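Local atomic coordinates of glycoside hydrolase YxiA (PDB entry 3LV4), a protein that probably hydrolyses alpha-1,5-linked arabinan as a calcium-binding family 43 glycoside hydrolase of the L-arabinan degradation pathway. Residues Asp39-Thr44 and His338-Glu343; Val233-Asn238 and Gln330-Val335; Phe307-Pro312 and Glu319-Gln324. All coordinates share one frame; numbering follows the deposited sequence.

Interaction 1 (Asp39-Thr44 and His338-Glu343)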
loop_
_atom_site.group_PDB
_atom_site.type_symbol
_atom_site.label_atom_id
_atom_site.label_comp_id
_atom_site.label_asym_id
_atom_site.label_seq_id
_atom_site.Cartn_x
_atom_site.Cartn_y
_atom_site.Cartn_z
ATOM N N ASP A 39 -14.157 13.258 2.929
ATOM C CA ASP A 39 -14.952 12.032 3.008
ATOM C C ASP A 39 -14.290 10.792 2.406
ATOM O O ASP A 39 -14.883 9.720 2.415
ATOM C CB ASP A 39 -16.337 12.243 2.382
ATOM C CG ASP A 39 -16.267 12.599 0.904
ATOM O OD1 ASP A 39 -15.155 12.610 0.332
ATOM O OD2 ASP A 39 -17.330 12.873 0.312
ATOM N N LEU A 40 -13.074 10.948 1.886
ATOM C CA LEU A 40 -12.352 9.859 1.220
ATOM C C LEU A 40 -13.029 9.405 -0.077
ATOM O O LEU A 40 -12.687 8.356 -0.626
ATOM C CB LEU A 40 -12.156 8.659 2.163
ATOM C CG LEU A 40 -11.257 8.898 3.381
ATOM C CD1 LEU A 40 -11.208 7.656 4.273
ATOM C CD2 LEU A 40 -9.842 9.323 2.979
HETATM N N MSE A 41 -13.979 10.198 -0.568
HETATM C CA MSE A 41 -14.705 9.857 -1.788
HETATM C C MSE A 41 -14.639 10.979 -2.807
HETATM O O MSE A 41 -14.494 10.738 -4.003
HETATM C CB MSE A 41 -16.168 9.550 -1.469
HETATM C CG MSE A 41 -16.345 8.420 -0.482
HETATM SE SE MSE A 41 -18.161 8.413 0.207
HETATM C CE MSE A 41 -19.108 8.054 -1.465
ATOM N N ASN A 42 -14.766 12.210 -2.331
ATOM C CA ASN A 42 -14.708 13.357 -3.220
ATOM C C ASN A 42 -13.427 14.137 -3.030
ATOM O O ASN A 42 -13.313 14.970 -2.127
ATOM C CB ASN A 42 -15.943 14.229 -3.042
ATOM C CG ASN A 42 -17.205 13.496 -3.442
ATOM O OD1 ASN A 42 -17.566 13.453 -4.622
ATOM N ND2 ASN A 42 -17.867 12.880 -2.466
ATOM N N TRP A 43 -12.453 13.840 -3.881
ATOM C CA TRP A 43 -11.135 14.454 -3.785
ATOM C C TRP A 43 -11.031 15.696 -4.650
ATOM O O TRP A 43 -11.672 15.794 -5.701
ATOM C CB TRP A 43 -10.040 13.461 -4.190
ATOM C CG TRP A 43 -9.945 12.264 -3.285
ATOM C CD1 TRP A 43 -10.636 11.094 -3.403
ATOM C CD2 TRP A 43 -9.107 12.122 -2.124
ATOM N NE1 TRP A 43 -10.281 10.232 -2.390
ATOM C CE2 TRP A 43 -9.346 10.839 -1.593
ATOM C CE3 TRP A 43 -8.182 12.956 -1.485
ATOM C CZ2 TRP A 43 -8.699 10.368 -0.448
ATOM C CZ3 TRP A 43 -7.531 12.483 -0.349
ATOM C CH2 TRP A 43 -7.798 11.201 0.160
ATOM N N THR A 44 -10.218 16.641 -4.185
ATOM C CA THR A 44 -9.885 17.832 -4.936
ATOM C C THR A 44 -8.392 17.824 -5.237
ATOM O O THR A 44 -7.570 17.654 -4.338
ATOM C CB THR A 44 -10.243 19.087 -4.135
ATOM O OG1 THR A 44 -11.662 19.124 -3.937
ATOM C CG2 THR A 44 -9.798 20.345 -4.867
ATOM N N HIS A 338 -15.047 -3.559 -2.988
ATOM C CA HIS A 338 -15.406 -2.303 -3.653
ATOM C C HIS A 338 -14.890 -1.064 -2.930
ATOM O O HIS A 338 -14.682 -1.091 -1.717
ATOM C CB HIS A 338 -16.918 -2.200 -3.832
ATOM C CG HIS A 338 -17.491 -3.314 -4.639
ATOM N ND1 HIS A 338 -17.197 -3.482 -5.977
ATOM C CD2 HIS A 338 -18.305 -4.339 -4.301
ATOM C CE1 HIS A 338 -17.823 -4.553 -6.430
ATOM N NE2 HIS A 338 -18.502 -5.091 -5.433
ATOM N N ARG A 339 -14.709 0.025 -3.679
ATOM C CA ARG A 339 -14.192 1.260 -3.105
ATOM C C ARG A 339 -15.125 1.794 -2.013
ATOM O O ARG A 339 -16.331 1.523 -2.014
ATOM C CB ARG A 339 -13.975 2.324 -4.198
ATOM C CG ARG A 339 -15.267 2.875 -4.783
ATOM C CD ARG A 339 -15.038 3.637 -6.078
ATOM N NE ARG A 339 -14.108 4.754 -5.939
ATOM C CZ ARG A 339 -13.934 5.685 -6.877
ATOM N NH1 ARG A 339 -14.627 5.619 -8.008
ATOM N NH2 ARG A 339 -13.074 6.676 -6.689
ATOM N N TYR A 340 -14.554 2.557 -1.088
ATOM C CA TYR A 340 -15.286 3.070 0.066
ATOM C C TYR A 340 -16.390 4.048 -0.315
ATOM O O TYR A 340 -16.147 5.017 -1.032
ATOM C CB TYR A 340 -14.317 3.747 1.038
ATOM C CG TYR A 340 -14.989 4.284 2.279
ATOM C CD1 TYR A 340 -15.636 3.431 3.162
ATOM C CD2 TYR A 340 -14.968 5.641 2.572
ATOM C CE1 TYR A 340 -16.253 3.912 4.300
ATOM C CE2 TYR A 340 -15.581 6.132 3.707
ATOM C CZ TYR A 340 -16.217 5.260 4.572
ATOM O OH TYR A 340 -16.836 5.737 5.704
ATOM N N ALA A 341 -17.596 3.799 0.194
ATOM C CA ALA A 341 -18.745 4.652 -0.085
ATOM C C ALA A 341 -19.506 5.005 1.191
ATOM O O ALA A 341 -20.694 5.337 1.145
ATOM C CB ALA A 341 -19.669 3.983 -1.084
ATOM N N GLY A 342 -18.824 4.931 2.328
ATOM C CA GLY A 342 -19.439 5.282 3.597
ATOM C C GLY A 342 -20.018 4.099 4.355
ATOM O O GLY A 342 -20.618 4.269 5.420
ATOM N N GLU A 343 -19.847 2.901 3.811
ATOM C CA GLU A 343 -20.443 1.704 4.404
ATOM C C GLU A 343 -19.747 1.324 5.705
ATOM O O GLU A 343 -18.592 1.679 5.936
ATOM C CB GLU A 343 -20.392 0.523 3.419
ATOM C CG GLU A 343 -19.029 -0.170 3.312
ATOM C CD GLU A 343 -18.029 0.576 2.444
ATOM O OE1 GLU A 343 -18.417 1.556 1.770
ATOM O OE2 GLU A 343 -16.844 0.175 2.438
HETATM O O HOH W 1 -13.663 6.073 -1.711
#

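Interaction 2 (Val233-Asn238 and Gln330-Val335)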
loop_
_atom_site.group_PDB
_atom_site.type_symbol
_atom_site.label_atom_id
_atom_site.label_comp_id
_atom_site.label_asym_id
_atom_site.label_seq_id
_atom_site.Cartn_x
_atom_site.Cartn_y
_atom_site.Cartn_z
ATOM N N VAL A 233 1.169 -7.913 2.502
ATOM C CA VAL A 233 1.316 -7.482 3.882
ATOM C C VAL A 233 1.990 -8.577 4.709
ATOM O O VAL A 233 1.910 -9.774 4.378
ATOM C CB VAL A 233 -0.057 -7.077 4.475
ATOM C CG1 VAL A 233 -0.975 -8.308 4.620
ATOM C CG2 VAL A 233 0.110 -6.324 5.800
ATOM N N ALA A 234 2.686 -8.147 5.760
ATOM C CA ALA A 234 3.306 -9.036 6.725
ATOM C C ALA A 234 3.110 -8.367 8.077
ATOM O O ALA A 234 2.694 -7.206 8.133
ATOM C CB ALA A 234 4.797 -9.205 6.412
ATOM N N ARG A 235 3.384 -9.068 9.170
ATOM C CA ARG A 235 3.121 -8.461 10.476
ATOM C C ARG A 235 4.183 -8.787 11.522
ATOM O O ARG A 235 4.921 -9.768 11.403
ATOM C CB ARG A 235 1.731 -8.858 10.997
ATOM C CG ARG A 235 1.648 -10.296 11.502
ATOM C CD ARG A 235 0.218 -10.686 11.825
ATOM N NE ARG A 235 0.161 -12.037 12.377
ATOM C CZ ARG A 235 -0.952 -12.649 12.764
ATOM N NH1 ARG A 235 -2.129 -12.038 12.661
ATOM N NH2 ARG A 235 -0.887 -13.880 13.255
ATOM N N SER A 236 4.237 -7.947 12.548
ATOM C CA SER A 236 5.185 -8.088 13.645
ATOM C C SER A 236 4.599 -7.428 14.883
ATOM O O SER A 236 3.834 -6.478 14.778
ATOM C CB SER A 236 6.509 -7.395 13.295
ATOM O OG SER A 236 7.460 -7.543 14.343
ATOM N N LYS A 237 4.962 -7.921 16.059
ATOM C CA LYS A 237 4.599 -7.227 17.290
ATOM C C LYS A 237 5.455 -5.970 17.497
ATOM O O LYS A 237 5.133 -5.133 18.339
ATOM C CB LYS A 237 4.689 -8.166 18.498
ATOM C CG LYS A 237 3.623 -9.267 18.503
ATOM C CD LYS A 237 2.217 -8.706 18.696
ATOM C CE LYS A 237 1.194 -9.824 18.940
ATOM N NZ LYS A 237 -0.215 -9.300 19.123
ATOM N N ASN A 238 6.527 -5.835 16.716
ATOM C CA ASN A 238 7.412 -4.667 16.800
ATOM C C ASN A 238 7.404 -3.840 15.524
ATOM O O ASN A 238 7.298 -4.392 14.438
ATOM C CB ASN A 238 8.848 -5.102 17.068
ATOM C CG ASN A 238 8.945 -6.147 18.159
ATOM O OD1 ASN A 238 9.507 -7.225 17.953
ATOM N ND2 ASN A 238 8.401 -5.835 19.321
ATOM N N GLN A 330 -8.163 -14.207 12.425
ATOM C CA GLN A 330 -6.754 -14.504 12.725
ATOM C C GLN A 330 -5.890 -13.251 12.879
ATOM O O GLN A 330 -4.676 -13.345 13.084
ATOM C CB GLN A 330 -6.159 -15.372 11.612
ATOM C CG GLN A 330 -7.132 -16.389 11.035
ATOM C CD GLN A 330 -7.412 -17.496 11.997
ATOM O OE1 GLN A 330 -6.686 -17.670 12.977
ATOM N NE2 GLN A 330 -8.468 -18.261 11.735
ATOM N N GLY A 331 -6.492 -12.074 12.751
ATOM C CA GLY A 331 -5.717 -10.852 12.864
ATOM C C GLY A 331 -4.957 -10.456 11.605
ATOM O O GLY A 331 -3.910 -9.799 11.680
ATOM N N TRP A 332 -5.471 -10.868 10.448
ATOM C CA TRP A 332 -4.967 -10.404 9.158
ATOM C C TRP A 332 -6.005 -9.494 8.492
ATOM O O TRP A 332 -7.206 -9.786 8.516
ATOM C CB TRP A 332 -4.623 -11.594 8.247
ATOM C CG TRP A 332 -3.417 -12.331 8.715
ATOM C CD1 TRP A 332 -3.388 -13.482 9.458
ATOM C CD2 TRP A 332 -2.051 -11.948 8.519
ATOM N NE1 TRP A 332 -2.084 -13.849 9.709
ATOM C CE2 TRP A 332 -1.247 -12.920 9.151
ATOM C CE3 TRP A 332 -1.430 -10.885 7.861
ATOM C CZ2 TRP A 332 0.148 -12.857 9.145
ATOM C CZ3 TRP A 332 -0.037 -10.821 7.857
ATOM C CH2 TRP A 332 0.734 -11.803 8.492
ATOM N N PRO A 333 -5.549 -8.380 7.907
ATOM C CA PRO A 333 -6.508 -7.456 7.294
ATOM C C PRO A 333 -6.939 -7.950 5.922
ATOM O O PRO A 333 -6.114 -8.484 5.182
ATOM C CB PRO A 333 -5.706 -6.152 7.164
ATOM C CG PRO A 333 -4.273 -6.603 7.045
ATOM C CD PRO A 333 -4.160 -7.893 7.831
ATOM N N VAL A 334 -8.220 -7.791 5.599
ATOM C CA VAL A 334 -8.733 -8.147 4.280
ATOM C C VAL A 334 -9.299 -6.886 3.624
ATOM O O VAL A 334 -9.860 -6.021 4.303
ATOM C CB VAL A 334 -9.800 -9.272 4.343
ATOM C CG1 VAL A 334 -9.228 -10.522 5.026
ATOM C CG2 VAL A 334 -11.059 -8.795 5.067
ATOM N N VAL A 335 -9.118 -6.765 2.312
ATOM C CA VAL A 335 -9.595 -5.590 1.590
ATOM C C VAL A 335 -11.038 -5.802 1.124
ATOM O O VAL A 335 -11.344 -6.800 0.467
ATOM C CB VAL A 335 -8.687 -5.294 0.371
ATOM C CG1 VAL A 335 -9.076 -3.974 -0.308
ATOM C CG2 VAL A 335 -7.232 -5.263 0.805
HETATM O O HOH W 2 -3.050 -15.481 14.048
#

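Interaction 3 (Phe307-Pro312 and Glu319-Gln324)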
loop_
_atom_site.group_PDB
_atom_site.type_symbol
_atom_site.label_atom_id
_atom_site.label_comp_id
_atom_site.label_asym_id
_atom_site.label_seq_id
_atom_site.Cartn_x
_atom_site.Cartn_y
_atom_site.Cartn_z
ATOM N N PHE A 307 -4.547 3.826 -2.256
ATOM C CA PHE A 307 -3.589 3.378 -3.266
ATOM C C PHE A 307 -3.904 4.005 -4.615
ATOM O O PHE A 307 -4.949 4.639 -4.786
ATOM C CB PHE A 307 -3.584 1.838 -3.360
ATOM C CG PHE A 307 -4.942 1.235 -3.637
ATOM C CD1 PHE A 307 -5.880 1.101 -2.616
ATOM C CD2 PHE A 307 -5.278 0.805 -4.914
ATOM C CE1 PHE A 307 -7.138 0.543 -2.869
ATOM C CE2 PHE A 307 -6.528 0.242 -5.178
ATOM C CZ PHE A 307 -7.458 0.110 -4.157
ATOM N N HIS A 308 -3.001 3.864 -5.574
ATOM C CA HIS A 308 -3.358 4.246 -6.938
ATOM C C HIS A 308 -3.605 2.979 -7.726
ATOM O O HIS A 308 -3.208 1.886 -7.312
ATOM C CB HIS A 308 -2.285 5.106 -7.615
ATOM C CG HIS A 308 -1.008 4.381 -7.883
ATOM N ND1 HIS A 308 -0.893 3.383 -8.835
ATOM C CD2 HIS A 308 0.213 4.501 -7.319
ATOM C CE1 HIS A 308 0.346 2.927 -8.844
ATOM N NE2 HIS A 308 1.039 3.591 -7.934
ATOM N N THR A 309 -4.275 3.115 -8.860
ATOM C CA THR A 309 -4.486 1.957 -9.701
ATOM C C THR A 309 -4.649 2.369 -11.147
ATOM O O THR A 309 -5.085 3.478 -11.437
ATOM C CB THR A 309 -5.682 1.097 -9.219
ATOM O OG1 THR A 309 -5.722 -0.127 -9.966
ATOM C CG2 THR A 309 -7.011 1.844 -9.380
ATOM N N ARG A 310 -4.249 1.472 -12.044
ATOM C CA ARG A 310 -4.571 1.589 -13.452
ATOM C C ARG A 310 -5.837 0.760 -13.703
ATOM O O ARG A 310 -6.397 0.205 -12.759
ATOM C CB ARG A 310 -3.378 1.143 -14.298
ATOM C CG ARG A 310 -2.241 2.172 -14.285
ATOM C CD ARG A 310 -0.844 1.524 -14.300
ATOM N NE ARG A 310 0.192 2.517 -14.605
ATOM C CZ ARG A 310 0.736 3.344 -13.713
ATOM N NH1 ARG A 310 0.371 3.292 -12.437
ATOM N NH2 ARG A 310 1.649 4.226 -14.102
ATOM N N PHE A 311 -6.295 0.688 -14.951
ATOM C CA PHE A 311 -7.619 0.130 -15.244
ATOM C C PHE A 311 -7.602 -0.642 -16.549
ATOM O O PHE A 311 -6.948 -0.231 -17.503
ATOM C CB PHE A 311 -8.660 1.246 -15.393
ATOM C CG PHE A 311 -8.683 2.220 -14.254
ATOM C CD1 PHE A 311 -7.982 3.419 -14.338
ATOM C CD2 PHE A 311 -9.418 1.949 -13.108
ATOM C CE1 PHE A 311 -8.004 4.330 -13.290
ATOM C CE2 PHE A 311 -9.451 2.851 -12.057
ATOM C CZ PHE A 311 -8.738 4.047 -12.145
ATOM N N PRO A 312 -8.351 -1.754 -16.612
ATOM C CA PRO A 312 -8.346 -2.513 -17.860
ATOM C C PRO A 312 -8.681 -1.623 -19.042
ATOM O O PRO A 312 -9.665 -0.887 -18.986
ATOM C CB PRO A 312 -9.455 -3.542 -17.636
ATOM C CG PRO A 312 -9.432 -3.766 -16.137
ATOM C CD PRO A 312 -9.140 -2.415 -15.555
ATOM N N GLU A 319 -5.658 6.590 -11.043
ATOM C CA GLU A 319 -6.388 7.430 -10.103
ATOM C C GLU A 319 -6.215 6.854 -8.705
ATOM O O GLU A 319 -5.804 5.701 -8.542
ATOM C CB GLU A 319 -7.881 7.468 -10.446
ATOM C CG GLU A 319 -8.194 8.076 -11.805
ATOM C CD GLU A 319 -9.665 7.984 -12.159
ATOM O OE1 GLU A 319 -10.436 7.416 -11.371
ATOM O OE2 GLU A 319 -10.059 8.482 -13.228
ATOM N N VAL A 320 -6.544 7.660 -7.705
ATOM C CA VAL A 320 -6.520 7.236 -6.319
ATOM C C VAL A 320 -7.778 6.436 -6.019
ATOM O O VAL A 320 -8.873 6.795 -6.467
ATOM C CB VAL A 320 -6.485 8.455 -5.370
ATOM C CG1 VAL A 320 -6.628 8.005 -3.921
ATOM C CG2 VAL A 320 -5.193 9.251 -5.570
ATOM N N ARG A 321 -7.617 5.337 -5.285
ATOM C CA ARG A 321 -8.757 4.573 -4.797
ATOM C C ARG A 321 -8.608 4.357 -3.302
ATOM O O ARG A 321 -7.492 4.305 -2.774
ATOM C CB ARG A 321 -8.885 3.223 -5.525
ATOM C CG ARG A 321 -9.421 3.315 -6.962
ATOM C CD ARG A 321 -10.866 3.836 -6.983
ATOM N NE ARG A 321 -11.475 3.837 -8.318
ATOM C CZ ARG A 321 -11.321 4.811 -9.217
ATOM N NH1 ARG A 321 -10.556 5.869 -8.945
ATOM N NH2 ARG A 321 -11.923 4.728 -10.394
ATOM N N VAL A 322 -9.741 4.247 -2.626
ATOM C CA VAL A 322 -9.779 3.993 -1.196
ATOM C C VAL A 322 -10.691 2.805 -0.950
ATOM O O VAL A 322 -11.848 2.830 -1.369
ATOM C CB VAL A 322 -10.340 5.216 -0.429
ATOM C CG1 VAL A 322 -10.389 4.940 1.078
ATOM C CG2 VAL A 322 -9.493 6.452 -0.719
ATOM N N HIS A 323 -10.172 1.763 -0.292
ATOM C CA HIS A 323 -10.999 0.621 0.127
ATOM C C HIS A 323 -10.914 0.424 1.626
ATOM O O HIS A 323 -9.831 0.492 2.208
ATOM C CB HIS A 323 -10.565 -0.689 -0.556
ATOM C CG HIS A 323 -10.893 -0.756 -2.017
ATOM N ND1 HIS A 323 -11.463 -1.868 -2.601
ATOM C CD2 HIS A 323 -10.729 0.154 -3.008
ATOM C CE1 HIS A 323 -11.629 -1.643 -3.896
ATOM N NE2 HIS A 323 -11.193 -0.428 -4.168
ATOM N N GLN A 324 -12.057 0.156 2.249
ATOM C CA GLN A 324 -12.074 -0.172 3.660
ATOM C C GLN A 324 -11.302 -1.463 3.919
ATOM O O GLN A 324 -11.378 -2.410 3.133
ATOM C CB GLN A 324 -13.517 -0.292 4.157
ATOM C CG GLN A 324 -13.626 -0.475 5.641
ATOM C CD GLN A 324 -15.007 -0.151 6.185
ATOM O OE1 GLN A 324 -15.968 0.106 5.436
ATOM N NE2 GLN A 324 -15.118 -0.165 7.492
#

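Interaction 1 (Asp39-Thr44 and His338-Glu343)
Met41, present as selenomethionine, reaches over the backbone of Tyr340 and Ala341 and forms the dense part of this contact. Its CG lies 3.5 Å from Tyr340 O, and the chain then bends at chi3 (63°), which lays the terminal methyl along the next residue, CE 3.7 Å from Ala341 CA. The SE atom sits obliquely to the Tyr340 ring, 5.5 Å from its centroid, a Met-aromatic contact that is neither squarely over the face nor at the edge. Tyr340 has CG anti to the backbone N (chi1 -179°), and its ring turns an edge to Asp39 O, with CE2 3.9 Å away, while CD2 meets Leu40 CB. Beyond the ring, Tyr340 OH is hydrogen-bonded to Lys302 NZ. No direct hydrogen bond crosses the contact; a water bridges the two segments instead, donating to Leu40 O at 2.7 Å and to Tyr340 O at 2.8 Å. The loose side is at Gly342, exposed and with positive phi, whose N stays 4.1 Å from Met41 SE. Within 39-44, Asp39 OD1 accepts from the backbone N of both Met41 and Asn42, which would hold the bend from which Met41 extends. This Asx turn links two strands of one four-stranded blade, and here it meets the segment leading from the last strand of another blade toward the C-terminal lipocalin-like domain, in the five-bladed beta-propeller fold of family 43.

Interaction 2 (Val233-Asn238 and Gln330-Val335)
The side chain of Arg235 crosses that of Trp332 at about a right angle, its atoms passing in turn over CH2, CZ2 and the NE1-CE2 side of the indole. Its CG stands between the backbone N and the carbonyl carbon (chi1 74°), and beyond it the chain is extended. CB approaches CH2 of Trp332 at 4.0 Å, and CG closes on the same carbon. CD then lies over the face of the six-membered ring, 3.6 Å from its centroid, in a CH-pi contact. NE comes 3.3 Å from Trp332 CZ2, and CZ rests over the NE1-CE2 bond, where the guanidinium stacks flat on the indole with planes 13° apart. At the tip, NH1 donates to Gln330 O at 2.9 Å, almost straight (166°) and near the guanidinium plane, and makes a weaker, bent bond to Gly331 O. NH2 donates to a water 2.8 Å away that in turn donates to Gln330 O. These in-plane partners hold the group's rotation and keep it flat on the ring. Gly331 has a positive phi at which a side chain would be crowded, and a CB there would press on Arg235 NH1. Tyr213 offers Arg235 a cation-pi partner, and Tyr215 OH hydrogen-bonds Gly331 O. Alongside, Val233 CG1 touches Trp332 CE3 at 4.2 Å and also meets Pro333 CG. The contact thus pins strand 230-236 of one blade to the turn before the outermost strand of the next through a guanidinium-indole stack, at a blade-to-blade seam of the beta-propeller.

Interaction 3 (Phe307-Pro312 and Glu319-Gln324)
Phe307 and Arg321 face each other as an antiparallel hydrogen-bonded pair in the beta hairpin of strands 303-310 and 319-327, part of one propeller blade. Phe307 N hydrogen-bonds Arg321 O at 3.0 Å, and Arg321 N returns a bond to Phe307 O at 2.8 Å. Thr309 and Glu319 repeat this pairing, while His308 and Val320 form the non-hydrogen-bonded pair between them. On the face shared by Phe307, Thr309, Glu319 and Arg321, Arg321 CB lies over the Phe307 ring, 4.0 Å from its centroid, and Arg321 CG meets Thr309 CG2. The ring's edge carries His323 CD2, 3.5 Å from Phe307 CZ, with the two ring planes oblique at 51°. Further along, Arg321 bends at chi2 (-65°), which turns its guanidinium back beside Glu319, where NH1 and NH2 both grip OE1 end-on. Arg321 NH1 also donates to Val320 O at 3.1 Å, from above the carbonyl plane. Phe311 CE2 comes against one face of that guanidinium, 3.5 Å from Arg321 NH2. An alanine in place of Arg321 would probably leave Glu319 OE1 without its salt-bridge partner and open a gap beside Phe311. In the next shell, His323 is held by Tyr286 through NE2 and by Ala336 O through ND1, and Glu319 OE2 has a second cation in Arg314. On the other face of the sheet, with Val320, His308 stacks on His14, and its NE2 makes a weak hydrogen bond to OD1 of Asp15, the predicted proton acceptor.

Interactions 1 and 3 lie closest, their centres 11 Å apart. Tyr340 N probably hydrogen-bonds Val322 O at 2.7 Å, which would tie segment 338-343 to strand 319-327, and Arg339 CZ packs 3.4 Å from Arg321 NE. Interaction 2 sits 21 Å from interaction 3 and 24 Å from interaction 1. It meets interaction 3 where Val335 CG1 packs 3.6 Å from His323 CB, on neighbouring strands of one sheet. Interaction 3 alone borders the active site: the side chain of His308 is about 3 Å from that of Asp15 and about 4 Å from that of His291, a ligand of a second calcium site of this protein, and lies about 9 Å from a bound calcium ion.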